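Local coordinates for protein endoglucanase, family GH5 (Zobellia galactanivorans, PDB 6GL2) that hydrolyses hemicellulose, probably by cutting beta-1,4-glucosidic bonds in polysaccharides such as mixed-linked glucan, at residues A[7-12]-A[191-196]; A[16-21]-A[221-226]; A[94-99]-A[139-144]; A[126-131]-A[181-186]. All coordinates share one frame; numbering follows the deposited sequence. Where two conformers were deposited one is given.

Contact 1 (A[7-12]-A[191-196])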
loop_
_atom_site.group_PDB
_atom_site.type_symbol
_atom_site.label_atom_id
_atom_site.label_comp_id
_atom_site.label_asym_id
_atom_site.label_seq_id
_atom_site.Cartn_x
_atom_site.Cartn_y
_atom_site.Cartn_z
ATOM N N GLY A 7 -19.031 -12.579 1.616
ATOM C CA GLY A 7 -18.842 -12.327 3.102
ATOM C C GLY A 7 -18.037 -13.381 3.880
ATOM O O GLY A 7 -17.979 -13.264 5.135
ATOM N N ASN A 8 -17.444 -14.403 3.181
ATOM C CA ASN A 8 -16.737 -15.574 3.859
ATOM C C ASN A 8 -15.307 -15.254 4.264
ATOM O O ASN A 8 -14.555 -14.563 3.541
ATOM C CB ASN A 8 -16.840 -16.993 3.110
ATOM C CG ASN A 8 -15.450 -17.572 2.603
ATOM N N MET A 9 -15.000 -15.686 5.476
ATOM C CA MET A 9 -13.673 -15.650 6.033
ATOM C C MET A 9 -13.111 -17.068 6.079
ATOM O O MET A 9 -13.493 -17.941 6.918
ATOM C CB MET A 9 -13.641 -15.054 7.424
ATOM C CG MET A 9 -14.433 -13.755 7.511
ATOM S SD MET A 9 -13.693 -12.434 6.520
ATOM C CE MET A 9 -12.098 -12.102 7.268
ATOM N N ARG A 10 -12.160 -17.317 5.249
ATOM C CA ARG A 10 -11.364 -18.554 5.361
ATOM C C ARG A 10 -10.524 -18.635 6.602
ATOM O O ARG A 10 -10.163 -17.648 7.202
ATOM C CB ARG A 10 -10.481 -18.711 4.168
ATOM C CG ARG A 10 -11.144 -18.788 2.808
ATOM C CD ARG A 10 -10.186 -18.608 1.674
ATOM N NE ARG A 10 -9.854 -17.187 1.462
ATOM C CZ ARG A 10 -9.092 -16.759 0.478
ATOM N NH1 ARG A 10 -8.512 -17.580 -0.379
ATOM N NH2 ARG A 10 -8.962 -15.406 0.344
ATOM N N GLU A 11 -10.159 -19.876 6.981
ATOM C CA GLU A 11 -9.058 -20.089 7.925
ATOM C C GLU A 11 -7.876 -20.224 6.937
ATOM O O GLU A 11 -7.788 -21.167 6.143
ATOM C CB GLU A 11 -9.236 -21.365 8.782
ATOM C CG GLU A 11 -10.415 -21.270 9.786
ATOM C CD GLU A 11 -10.173 -20.463 11.033
ATOM O OE1 GLU A 11 -11.082 -20.436 11.935
ATOM O OE2 GLU A 11 -9.070 -19.884 11.200
ATOM N N ILE A 12 -7.052 -19.173 6.856
ATOM C CA ILE A 12 -5.970 -19.081 5.938
ATOM C C ILE A 12 -4.815 -18.313 6.503
ATOM O O ILE A 12 -4.980 -17.217 7.008
ATOM C CB ILE A 12 -6.411 -18.506 4.575
ATOM C CG1 ILE A 12 -5.297 -18.602 3.510
ATOM C CG2 ILE A 12 -7.011 -17.083 4.729
ATOM C CD1 ILE A 12 -5.742 -18.298 2.105
ATOM N N ASN A 191 -14.201 -8.510 11.007
ATOM C CA ASN A 191 -13.061 -7.704 11.301
ATOM C C ASN A 191 -12.130 -8.257 12.387
ATOM O O ASN A 191 -11.014 -7.815 12.581
ATOM C CB ASN A 191 -13.469 -6.282 11.666
ATOM C CG ASN A 191 -13.962 -5.501 10.479
ATOM O OD1 ASN A 191 -13.681 -5.832 9.347
ATOM N ND2 ASN A 191 -14.713 -4.411 10.756
ATOM N N ALA A 192 -12.637 -9.276 13.111
ATOM C CA ALA A 192 -11.776 -9.945 14.096
ATOM C C ALA A 192 -10.704 -10.803 13.387
ATOM O O ALA A 192 -9.635 -10.946 13.991
ATOM C CB ALA A 192 -12.611 -10.833 15.090
ATOM N N LYS A 193 -10.952 -11.221 12.150
ATOM C CA LYS A 193 -10.151 -12.176 11.387
ATOM C C LYS A 193 -9.486 -11.599 10.124
ATOM O O LYS A 193 -8.566 -12.185 9.561
ATOM C CB LYS A 193 -11.125 -13.288 10.878
ATOM C CG LYS A 193 -12.118 -13.893 11.903
ATOM C CD LYS A 193 -13.535 -13.285 11.863
ATOM C CE LYS A 193 -14.325 -13.829 13.053
ATOM N NZ LYS A 193 -14.023 -15.255 13.415
ATOM N N ARG A 194 -9.977 -10.416 9.693
ATOM C CA ARG A 194 -9.570 -9.857 8.410
ATOM C C ARG A 194 -8.021 -9.676 8.384
ATOM O O ARG A 194 -7.431 -9.283 9.415
ATOM C CB ARG A 194 -10.252 -8.439 8.260
ATOM C CG ARG A 194 -10.057 -7.882 6.860
ATOM C CD ARG A 194 -10.796 -6.571 6.664
ATOM N NE ARG A 194 -12.215 -6.683 7.013
ATOM C CZ ARG A 194 -13.089 -7.389 6.343
ATOM N NH1 ARG A 194 -14.330 -7.502 6.852
ATOM N NH2 ARG A 194 -12.791 -7.963 5.202
ATOM N N LYS A 195 -7.427 -9.843 7.247
ATOM C CA LYS A 195 -5.979 -9.533 7.080
ATOM C C LYS A 195 -5.753 -8.031 7.145
ATOM O O LYS A 195 -6.542 -7.243 6.599
ATOM C CB LYS A 195 -5.456 -10.083 5.772
ATOM C CG LYS A 195 -5.459 -11.623 5.724
ATOM C CD LYS A 195 -4.612 -12.364 6.754
ATOM C CE LYS A 195 -4.801 -13.884 6.487
ATOM N NZ LYS A 195 -5.877 -14.487 7.271
ATOM N N ILE A 196 -4.749 -7.617 7.936
ATOM C CA ILE A 196 -4.362 -6.214 8.118
ATOM C C ILE A 196 -2.917 -6.058 7.728
ATOM O O ILE A 196 -2.057 -6.805 8.241
ATOM C CB ILE A 196 -4.613 -5.740 9.553
ATOM C CG1 ILE A 196 -6.035 -5.887 9.985
ATOM C CG2 ILE A 196 -4.163 -4.278 9.623
ATOM C CD1 ILE A 196 -6.250 -5.579 11.429
#
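M9 and K193 bring the two irregular backbones to 7.3 Å between CA atoms, while at I12 and K195 the CA atoms stand 9.6 Å apart, so long side chains do the bridging. The setting is a TIM barrel: the N-terminal segment 7-12 passes the loop that leads into barrel strand 196-199. M9 suits the narrower part of the gap because its unbranched chain, bent at chi2 and chi3, can fold its terminal methyl against backbone. There M9 CE lies 3.6 Å from R194 CA and 3.9 Å from K193 CB. Further along, K195 leaves its backbone with CG anti to the carbonyl carbon (chi1 -66°) and then bends, lying nearly perpendicular to the I12 side chain. Its NZ donates to I12 O at 2.9 Å, with a C=O...N angle of 159°, and a second bond goes to N221 OD1. This buried lysine thus spends its ammonium on two oxygens; a methionine in its place lacks the donor and would probably leave I12 O and N221 OD1 without this shared partner. R194 turns away from M9 into its own loop, where the guanidinium also holds Y141 O. Side-on and in its own plane, it gives two N-H groups to one oxygen: R194 NE reaches N191 OD1 at 2.9 Å, and NH1 reaches the same atom at 3.1 Å.

Contact 2 (A[16-21]-A[221-226])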
loop_
_atom_site.group_PDB
_atom_site.type_symbol
_atom_site.label_atom_id
_atom_site.label_comp_id
_atom_site.label_asym_id
_atom_site.label_seq_id
_atom_site.Cartn_x
_atom_site.Cartn_y
_atom_site.Cartn_z
ATOM N N GLU A 16 -0.004 -18.070 2.727
ATOM C CA GLU A 16 -0.767 -18.553 1.613
ATOM C C GLU A 16 -1.696 -17.450 1.041
ATOM O O GLU A 16 -1.959 -17.450 -0.144
ATOM C CB GLU A 16 -1.527 -19.800 2.012
ATOM C CG GLU A 16 -2.244 -20.453 0.870
ATOM C CD GLU A 16 -1.379 -20.795 -0.364
ATOM O OE1 GLU A 16 -0.259 -21.408 -0.259
ATOM O OE2 GLU A 16 -1.824 -20.415 -1.480
ATOM N N PHE A 17 -2.260 -16.662 1.942
ATOM C CA PHE A 17 -3.075 -15.496 1.495
ATOM C C PHE A 17 -2.266 -14.584 0.578
ATOM O O PHE A 17 -2.789 -14.219 -0.507
ATOM C CB PHE A 17 -3.533 -14.841 2.735
ATOM C CG PHE A 17 -4.514 -13.706 2.510
ATOM C CD1 PHE A 17 -4.072 -12.392 2.224
ATOM C CD2 PHE A 17 -5.886 -13.903 2.639
ATOM C CE1 PHE A 17 -4.981 -11.375 2.035
ATOM C CE2 PHE A 17 -6.805 -12.892 2.457
ATOM C CZ PHE A 17 -6.322 -11.606 2.180
ATOM N N VAL A 18 -1.035 -14.276 0.891
ATOM C CA VAL A 18 -0.261 -13.397 0.086
ATOM C C VAL A 18 0.072 -13.984 -1.260
ATOM O O VAL A 18 0.137 -13.343 -2.255
ATOM C CB VAL A 18 0.979 -12.843 0.868
ATOM C CG1 VAL A 18 2.009 -12.185 -0.018
ATOM C CG2 VAL A 18 0.494 -11.902 1.965
ATOM N N LEU A 19 0.368 -15.325 -1.268
ATOM C CA LEU A 19 0.484 -15.987 -2.585
ATOM C C LEU A 19 -0.793 -15.812 -3.415
ATOM O O LEU A 19 -0.722 -15.540 -4.643
ATOM C CB LEU A 19 0.829 -17.477 -2.462
ATOM C CG LEU A 19 2.191 -17.751 -1.821
ATOM C CD1 LEU A 19 2.341 -19.260 -1.729
ATOM C CD2 LEU A 19 3.312 -17.215 -2.632
ATOM N N ASP A 20 -1.937 -16.035 -2.773
ATOM C CA ASP A 20 -3.231 -15.908 -3.510
ATOM C C ASP A 20 -3.511 -14.476 -4.032
ATOM O O ASP A 20 -4.147 -14.348 -5.049
ATOM C CB ASP A 20 -4.363 -16.275 -2.573
ATOM C CG ASP A 20 -4.430 -17.765 -2.240
ATOM O OD1 ASP A 20 -3.634 -18.559 -2.786
ATOM O OD2 ASP A 20 -5.262 -18.067 -1.336
ATOM N N MET A 21 -2.872 -13.499 -3.418
ATOM C CA MET A 21 -3.025 -12.084 -3.845
ATOM C C MET A 21 -2.368 -11.888 -5.264
ATOM O O MET A 21 -2.640 -10.843 -5.873
ATOM C CB MET A 21 -2.436 -11.132 -2.835
ATOM C CG MET A 21 -3.237 -11.018 -1.586
ATOM S SD MET A 21 -2.418 -10.020 -0.318
ATOM C CE MET A 21 -2.475 -8.376 -1.043
ATOM N N ASN A 221 -2.978 -12.412 12.056
ATOM C CA ASN A 221 -3.531 -11.990 10.757
ATOM C C ASN A 221 -3.001 -10.658 10.293
ATOM O O ASN A 221 -3.595 -10.083 9.341
ATOM C CB ASN A 221 -5.044 -12.071 10.820
ATOM C CG ASN A 221 -5.516 -13.522 10.798
ATOM O OD1 ASN A 221 -5.167 -14.280 9.907
ATOM N ND2 ASN A 221 -6.328 -13.861 11.775
ATOM N N VAL A 222 -1.861 -10.255 10.773
ATOM C CA VAL A 222 -1.135 -9.107 10.292
ATOM C C VAL A 222 -0.112 -9.491 9.312
ATOM O O VAL A 222 0.676 -10.473 9.505
ATOM C CB VAL A 222 -0.525 -8.299 11.424
ATOM C CG1 VAL A 222 0.525 -7.293 10.843
ATOM C CG2 VAL A 222 -1.667 -7.516 12.135
ATOM N N ILE A 223 -0.095 -8.864 8.135
ATOM C CA ILE A 223 0.879 -8.906 7.043
ATOM C C ILE A 223 1.765 -7.673 7.073
ATOM O O ILE A 223 1.289 -6.580 7.379
ATOM C CB ILE A 223 0.121 -8.991 5.684
ATOM C CG1 ILE A 223 -0.802 -10.205 5.604
ATOM C CG2 ILE A 223 0.995 -8.836 4.478
ATOM C CD1 ILE A 223 -1.851 -10.099 4.467
ATOM N N VAL A 224 3.070 -7.832 6.769
ATOM C CA VAL A 224 3.947 -6.694 6.749
ATOM C C VAL A 224 3.793 -5.977 5.421
ATOM O O VAL A 224 3.670 -6.522 4.357
ATOM C CB VAL A 224 5.395 -7.195 6.855
ATOM C CG1 VAL A 224 6.400 -6.058 6.708
ATOM C CG2 VAL A 224 5.581 -7.958 8.195
ATOM N N SER A 225 3.741 -4.646 5.505
ATOM C CA SER A 225 3.755 -3.717 4.356
ATOM C C SER A 225 5.066 -2.943 4.280
ATOM O O SER A 225 5.428 -2.245 5.255
ATOM C CB SER A 225 2.583 -2.685 4.489
ATOM O OG SER A 225 2.676 -1.773 3.432
ATOM N N VAL A 226 5.769 -3.024 3.173
ATOM C CA VAL A 226 6.923 -2.191 2.874
ATOM C C VAL A 226 6.782 -1.717 1.457
ATOM O O VAL A 226 6.043 -2.325 0.641
ATOM C CB VAL A 226 8.289 -2.895 3.085
ATOM C CG1 VAL A 226 8.506 -3.134 4.581
ATOM C CG2 VAL A 226 8.371 -4.156 2.270
#
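F17 and V18, consecutive residues of helix 14-20, share one apolar partner, I223 of strand 222-227. The touching is done by the end of the isoleucine: I223 CD1 lies 3.9 Å from F17 CD1 and equally 3.9 Å from V18 CG2. The two meetings differ in direction. The side chains of F17 and I223 stand nearly perpendicular, the methyl lying nearest ring atoms CD1 and CE1, whereas those of V18 and I223 run antiparallel alongside, which also brings V18 CG2 within 4.0 Å of I223 CG2. With CG1 set anti to the carbonyl carbon (chi1 -58°), CD1 reaches into the angle between the F17 ring and V18 CG2, while the CG2 branch adds a second touch on the valine. The helix precedes the first strand of the closed eight-stranded parallel TIM barrel and lies across the barrel's N-terminal end, V18 and I223 both touching V272 of the adjoining strand. Aromatic packing is added on the helix side by Y101, whose ring meets that of F17 edge-to-face. Backbone bonds fix the two supports: D20 N donates to E16 O at 3.0 Å in the helix, while I223 is hydrogen-bonded through its main chain to I196 and V198 of the neighbouring strand.

Contact 3 (A[94-99]-A[139-144])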
loop_
_atom_site.group_PDB
_atom_site.type_symbol
_atom_site.label_atom_id
_atom_site.label_comp_id
_atom_site.label_asym_id
_atom_site.label_seq_id
_atom_site.Cartn_x
_atom_site.Cartn_y
_atom_site.Cartn_z
ATOM N N PHE A 94 -16.096 -2.546 -7.359
ATOM C CA PHE A 94 -15.690 -2.737 -8.757
ATOM C C PHE A 94 -14.639 -3.861 -8.806
ATOM O O PHE A 94 -14.626 -4.695 -9.723
ATOM C CB PHE A 94 -15.067 -1.542 -9.400
ATOM C CG PHE A 94 -15.933 -0.314 -9.526
ATOM C CD1 PHE A 94 -17.288 -0.347 -9.578
ATOM C CD2 PHE A 94 -15.314 0.923 -9.622
ATOM C CE1 PHE A 94 -18.063 0.855 -9.728
ATOM C CE2 PHE A 94 -16.067 2.069 -9.736
ATOM C CZ PHE A 94 -17.377 1.968 -9.803
ATOM N N ALA A 95 -13.662 -3.814 -7.940
ATOM C CA ALA A 95 -12.588 -4.805 -7.812
ATOM C C ALA A 95 -13.081 -6.160 -7.353
ATOM O O ALA A 95 -12.766 -7.223 -7.920
ATOM C CB ALA A 95 -11.456 -4.293 -6.968
ATOM N N LEU A 96 -13.839 -6.145 -6.262
ATOM C CA LEU A 96 -14.352 -7.400 -5.726
ATOM C C LEU A 96 -15.198 -8.143 -6.700
ATOM O O LEU A 96 -15.100 -9.396 -6.812
ATOM C CB LEU A 96 -15.156 -7.197 -4.403
ATOM C CG LEU A 96 -14.308 -6.668 -3.229
ATOM C CD1 LEU A 96 -15.239 -6.108 -2.110
ATOM C CD2 LEU A 96 -13.293 -7.714 -2.676
ATOM N N GLU A 97 -15.997 -7.467 -7.484
ATOM C CA GLU A 97 -16.836 -8.046 -8.592
ATOM C C GLU A 97 -16.035 -8.679 -9.678
ATOM O O GLU A 97 -16.542 -9.526 -10.445
ATOM C CB GLU A 97 -17.720 -6.963 -9.203
ATOM C CG GLU A 97 -18.853 -6.539 -8.282
ATOM C CD GLU A 97 -19.422 -5.183 -8.537
ATOM O OE1 GLU A 97 -19.116 -4.565 -9.573
ATOM O OE2 GLU A 97 -20.196 -4.798 -7.610
ATOM N N ASN A 98 -14.760 -8.293 -9.828
ATOM C CA ASN A 98 -13.793 -8.803 -10.738
ATOM C C ASN A 98 -12.981 -9.933 -10.115
ATOM O O ASN A 98 -11.944 -10.298 -10.665
ATOM C CB ASN A 98 -12.900 -7.689 -11.282
ATOM C CG ASN A 98 -13.480 -6.990 -12.475
ATOM O OD1 ASN A 98 -13.528 -7.545 -13.605
ATOM N ND2 ASN A 98 -13.934 -5.759 -12.315
ATOM N N GLU A 99 -13.396 -10.386 -8.940
ATOM C CA GLU A 99 -12.724 -11.471 -8.272
ATOM C C GLU A 99 -11.360 -11.072 -7.696
ATOM O O GLU A 99 -10.520 -11.950 -7.466
ATOM C CB GLU A 99 -12.663 -12.760 -9.131
ATOM C CG GLU A 99 -14.064 -13.196 -9.597
ATOM C CD GLU A 99 -14.968 -13.396 -8.390
ATOM O OE1 GLU A 99 -14.728 -14.365 -7.644
ATOM O OE2 GLU A 99 -15.884 -12.603 -8.158
ATOM N N LYS A 139 -17.417 -3.959 7.537
ATOM C CA LYS A 139 -17.386 -5.117 8.439
ATOM C C LYS A 139 -17.931 -6.384 7.912
ATOM O O LYS A 139 -17.354 -7.446 8.154
ATOM C CB LYS A 139 -18.109 -4.791 9.736
ATOM C CG LYS A 139 -18.009 -5.869 10.835
ATOM C CD LYS A 139 -18.009 -5.274 12.279
ATOM C CE LYS A 139 -19.277 -4.550 12.615
ATOM N NZ LYS A 139 -19.328 -4.010 13.998
ATOM N N THR A 140 -18.900 -6.331 7.024
ATOM C CA THR A 140 -19.519 -7.575 6.529
ATOM C C THR A 140 -18.820 -8.123 5.333
ATOM O O THR A 140 -19.151 -9.213 4.829
ATOM C CB THR A 140 -20.973 -7.412 6.212
ATOM O OG1 THR A 140 -21.171 -6.529 5.087
ATOM C CG2 THR A 140 -21.768 -7.021 7.480
ATOM N N TYR A 141 -17.827 -7.424 4.760
ATOM C CA TYR A 141 -17.097 -7.925 3.596
ATOM C C TYR A 141 -16.241 -9.127 3.996
ATOM O O TYR A 141 -15.748 -9.192 5.087
ATOM C CB TYR A 141 -16.227 -6.784 2.958
ATOM C CG TYR A 141 -17.049 -5.810 2.220
ATOM C CD1 TYR A 141 -17.778 -4.879 2.780
ATOM C CD2 TYR A 141 -17.106 -5.897 0.860
ATOM C CE1 TYR A 141 -18.601 -4.013 2.034
ATOM C CE2 TYR A 141 -17.911 -5.053 0.114
ATOM C CZ TYR A 141 -18.625 -4.073 0.708
ATOM O OH TYR A 141 -19.455 -3.235 -0.005
ATOM N N GLY A 142 -16.080 -10.023 3.078
ATOM C CA GLY A 142 -15.260 -11.215 3.261
ATOM C C GLY A 142 -13.772 -10.927 3.075
ATOM O O GLY A 142 -13.344 -9.751 3.048
ATOM N N ASP A 143 -12.971 -11.945 3.098
ATOM C CA ASP A 143 -11.532 -11.794 3.304
ATOM C C ASP A 143 -10.735 -11.380 2.041
ATOM O O ASP A 143 -9.546 -11.200 2.116
ATOM C CB ASP A 143 -10.917 -13.085 3.938
ATOM C CG ASP A 143 -10.959 -14.268 3.049
ATOM O OD1 ASP A 143 -11.146 -14.225 1.859
ATOM O OD2 ASP A 143 -10.603 -15.412 3.581
ATOM N N TYR A 144 -11.424 -11.120 0.925
ATOM C CA TYR A 144 -10.765 -10.503 -0.165
ATOM C C TYR A 144 -10.566 -8.999 0.081
ATOM O O TYR A 144 -9.746 -8.408 -0.654
ATOM C CB TYR A 144 -11.505 -10.746 -1.512
ATOM C CG TYR A 144 -11.257 -12.143 -2.071
ATOM C CD1 TYR A 144 -11.830 -13.277 -1.524
ATOM C CD2 TYR A 144 -10.523 -12.260 -3.205
ATOM C CE1 TYR A 144 -11.571 -14.572 -2.058
ATOM C CE2 TYR A 144 -10.277 -13.535 -3.784
ATOM C CZ TYR A 144 -10.803 -14.619 -3.172
ATOM O OH TYR A 144 -10.568 -15.908 -3.713
#
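L96 spreads its two methyl branches over two tyrosines. L96 CD1 comes 3.5 Å from Y141 CD2 and 3.6 Å from Y141 CE2, so it touches the ring at those two neighbouring carbons, while L96 CD2 meets the other tyrosine at its root, 3.7 Å from Y144 CB. A leucine suits the place because its fork at CG, held anti to the carbonyl carbon (chi1 -65°), lets one side chain serve both neighbours. Trimmed to an alanine here, the residue loses the fork, which would probably open a gap beside the Y141 ring and leave Y144 CB without its apolar cover. A looser touch is made by E99 O, 4.0 Å from Y144 CE2. The backbone shape behind this is a Schellman motif, which ends helix 82-96: E99, the C-prime residue, has a positive phi of 72°, its N donates to L96 O at 2.9 Å, and the main-chain N of the next residue bonds back to A95 O. The opposing segment, 139-144, is the loop running into strand 145-148 of the TIM barrel, so the contact joins a helix end to a neighbouring helix-to-strand connection. Further out, the hydroxyl of Y141 is hydrogen-bonded with E89 OE2 and N93 OD1, and the ring of Y144 stacks with that of Y101. The turn itself is tied back by N98, whose ND2 donates to F94 O at 2.9 Å with an N-H...O angle of 155°, and also bonds D52; E99 O, for its part, accepts from K60 NZ.

Contact 4 (A[126-131]-A[181-186])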
loop_
_atom_site.group_PDB
_atom_site.type_symbol
_atom_site.label_atom_id
_atom_site.label_comp_id
_atom_site.label_asym_id
_atom_site.label_seq_id
_atom_site.Cartn_x
_atom_site.Cartn_y
_atom_site.Cartn_z
ATOM N N GLU A 126 -7.769 10.306 17.452
ATOM C CA GLU A 126 -8.361 10.455 16.119
ATOM C C GLU A 126 -8.276 9.156 15.334
ATOM O O GLU A 126 -9.290 8.755 14.731
ATOM C CB GLU A 126 -7.701 11.613 15.348
ATOM C CG GLU A 126 -8.444 11.790 14.026
ATOM C CD GLU A 126 -8.140 13.091 13.301
ATOM O OE1 GLU A 126 -7.287 13.861 13.756
ATOM O OE2 GLU A 126 -8.809 13.226 12.224
ATOM N N LEU A 127 -7.140 8.508 15.350
ATOM C CA LEU A 127 -6.979 7.260 14.598
ATOM C C LEU A 127 -7.927 6.180 15.020
ATOM O O LEU A 127 -8.466 5.467 14.238
ATOM C CB LEU A 127 -5.547 6.724 14.692
ATOM C CG LEU A 127 -4.538 7.067 13.674
ATOM C CD1 LEU A 127 -3.266 6.269 14.035
ATOM C CD2 LEU A 127 -5.059 6.615 12.285
ATOM N N SER A 128 -8.133 6.078 16.338
ATOM C CA SER A 128 -9.045 5.074 16.848
ATOM C C SER A 128 -10.461 5.327 16.300
ATOM O O SER A 128 -11.121 4.382 15.842
ATOM C CB SER A 128 -9.086 5.171 18.389
ATOM O OG SER A 128 -9.891 4.137 18.884
ATOM N N LYS A 129 -10.903 6.571 16.300
ATOM C CA LYS A 129 -12.246 6.955 15.850
ATOM C C LYS A 129 -12.350 6.697 14.325
ATOM O O LYS A 129 -13.361 6.183 13.797
ATOM C CB LYS A 129 -12.551 8.403 16.103
ATOM C CG LYS A 129 -12.895 8.742 17.546
ATOM C CD LYS A 129 -14.050 7.943 18.055
ATOM C CE LYS A 129 -14.370 8.309 19.505
ATOM N NZ LYS A 129 -15.404 7.422 20.114
ATOM N N VAL A 130 -11.325 7.077 13.540
ATOM C CA VAL A 130 -11.360 6.951 12.087
ATOM C C VAL A 130 -11.343 5.484 11.735
ATOM O O VAL A 130 -12.155 5.080 10.898
ATOM C CB VAL A 130 -10.211 7.759 11.462
ATOM C CG1 VAL A 130 -10.050 7.432 9.948
ATOM C CG2 VAL A 130 -10.505 9.255 11.652
ATOM N N TRP A 131 -10.440 4.645 12.249
ATOM C CA TRP A 131 -10.408 3.261 11.937
ATOM C C TRP A 131 -11.677 2.548 12.363
ATOM O O TRP A 131 -12.128 1.598 11.704
ATOM C CB TRP A 131 -9.112 2.494 12.351
ATOM C CG TRP A 131 -8.159 2.412 11.217
ATOM C CD1 TRP A 131 -6.903 3.015 11.107
ATOM C CD2 TRP A 131 -8.399 1.754 9.971
ATOM N NE1 TRP A 131 -6.364 2.751 9.880
ATOM C CE2 TRP A 131 -7.233 1.974 9.138
ATOM C CE3 TRP A 131 -9.433 0.965 9.482
ATOM C CZ2 TRP A 131 -7.176 1.532 7.842
ATOM C CZ3 TRP A 131 -9.340 0.506 8.209
ATOM C CH2 TRP A 131 -8.223 0.746 7.377
ATOM N N VAL A 181 -4.934 -1.294 14.679
ATOM C CA VAL A 181 -5.294 -2.709 14.760
ATOM C C VAL A 181 -6.335 -2.957 15.836
ATOM O O VAL A 181 -7.307 -3.659 15.633
ATOM C CB VAL A 181 -4.048 -3.605 14.909
ATOM C CG1 VAL A 181 -4.390 -5.072 15.280
ATOM C CG2 VAL A 181 -3.165 -3.533 13.678
ATOM N N ASP A 182 -6.094 -2.413 17.029
ATOM C CA ASP A 182 -7.034 -2.624 18.103
ATOM C C ASP A 182 -8.422 -2.121 17.704
ATOM O O ASP A 182 -9.448 -2.775 17.999
ATOM C CB ASP A 182 -6.529 -1.958 19.386
ATOM C CG ASP A 182 -5.376 -2.650 20.037
ATOM O OD1 ASP A 182 -5.056 -3.786 19.772
ATOM O OD2 ASP A 182 -4.828 -1.996 20.994
ATOM N N ALA A 183 -8.509 -0.949 17.102
ATOM C CA ALA A 183 -9.789 -0.429 16.719
ATOM C C ALA A 183 -10.496 -1.370 15.725
ATOM O O ALA A 183 -11.705 -1.619 15.795
ATOM C CB ALA A 183 -9.656 0.983 16.077
ATOM N N ILE A 184 -9.783 -1.824 14.712
ATOM C CA ILE A 184 -10.332 -2.716 13.742
ATOM C C ILE A 184 -10.861 -3.981 14.434
ATOM O O ILE A 184 -11.986 -4.414 14.209
ATOM C CB ILE A 184 -9.316 -3.109 12.653
ATOM C CG1 ILE A 184 -8.989 -1.836 11.806
ATOM C CG2 ILE A 184 -9.842 -4.286 11.827
ATOM C CD1 ILE A 184 -7.712 -1.978 10.972
ATOM N N ARG A 185 -10.006 -4.621 15.259
ATOM C CA ARG A 185 -10.420 -5.871 15.830
ATOM C C ARG A 185 -11.607 -5.701 16.806
ATOM O O ARG A 185 -12.439 -6.618 16.901
ATOM C CB ARG A 185 -9.240 -6.505 16.599
ATOM C CG ARG A 185 -8.036 -6.848 15.717
ATOM C CD ARG A 185 -8.411 -7.947 14.750
ATOM N NE ARG A 185 -7.209 -8.403 13.962
ATOM C CZ ARG A 185 -7.224 -8.667 12.670
ATOM N NH1 ARG A 185 -8.287 -8.502 11.937
ATOM N NH2 ARG A 185 -6.105 -9.042 12.095
ATOM N N ALA A 186 -11.674 -4.563 17.474
ATOM C CA ALA A 186 -12.733 -4.370 18.482
ATOM C C ALA A 186 -14.066 -4.293 17.809
ATOM O O ALA A 186 -15.078 -4.538 18.459
ATOM C CB ALA A 186 -12.491 -3.077 19.249
#
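The main-chain N of W131, the residue that meets both A183 and I184, donates to L127 O at 2.9 Å, and its indole NE1 is satisfied by T149 O beyond the two segments. Helices 117-137 and 167-186, two of the outer helices of the TIM barrel, here run side by side in roughly the same direction, their local axes 8.5 Å apart and inclined by 34°. Small residues permit this closeness: the CA atoms of S128 and A183 are only 5.6 Å apart. The alanine methyl fills the seam, with A183 CB lying 3.7 Å from S128 O and 4.1 Å from W131 CB. S128 O is also bonded by T132 OG1 of its own helix. Nearer the barrel wall the larger side chains take over. W131 and I184 lie alongside each other and point the same way; the indole also meets the ring of F147 obliquely, and I184 touches I196. Having CG1 anti to the carbonyl carbon (chi1 -67°), I184 lays its longer branch against the indole, I184 CG1 coming 3.7 Å from W131 CE3. The branch ends in a CH-pi contact: I184 CD1 sits over one face of the six-membered ring of W131, 4.0 Å from its centroid and 22° off the normal.

How the contacts relate
Contacts 1 and 2 have centres 12 Å apart and share the strand pair that starts at 196 and 222: I196 O lies 2.8 Å from I223 N. Contact 3 is also centred 12 Å from contact 1, joined to it through R194, whose NH2 approaches G142 O at 2.9 Å. Towards contact 4 the connector is R185 of the outer helix, its NH1 lying 2.8 Å from R194 O. Contacts 3 and 4 do not touch, their nearest atoms being about 6 Å apart. All four lie away from the magnesium-binding residues D240, T242 and D248. In TIM barrels the active site lies at the C-terminal strand ends, whereas contacts 1 and 3 involve loops entering the strands.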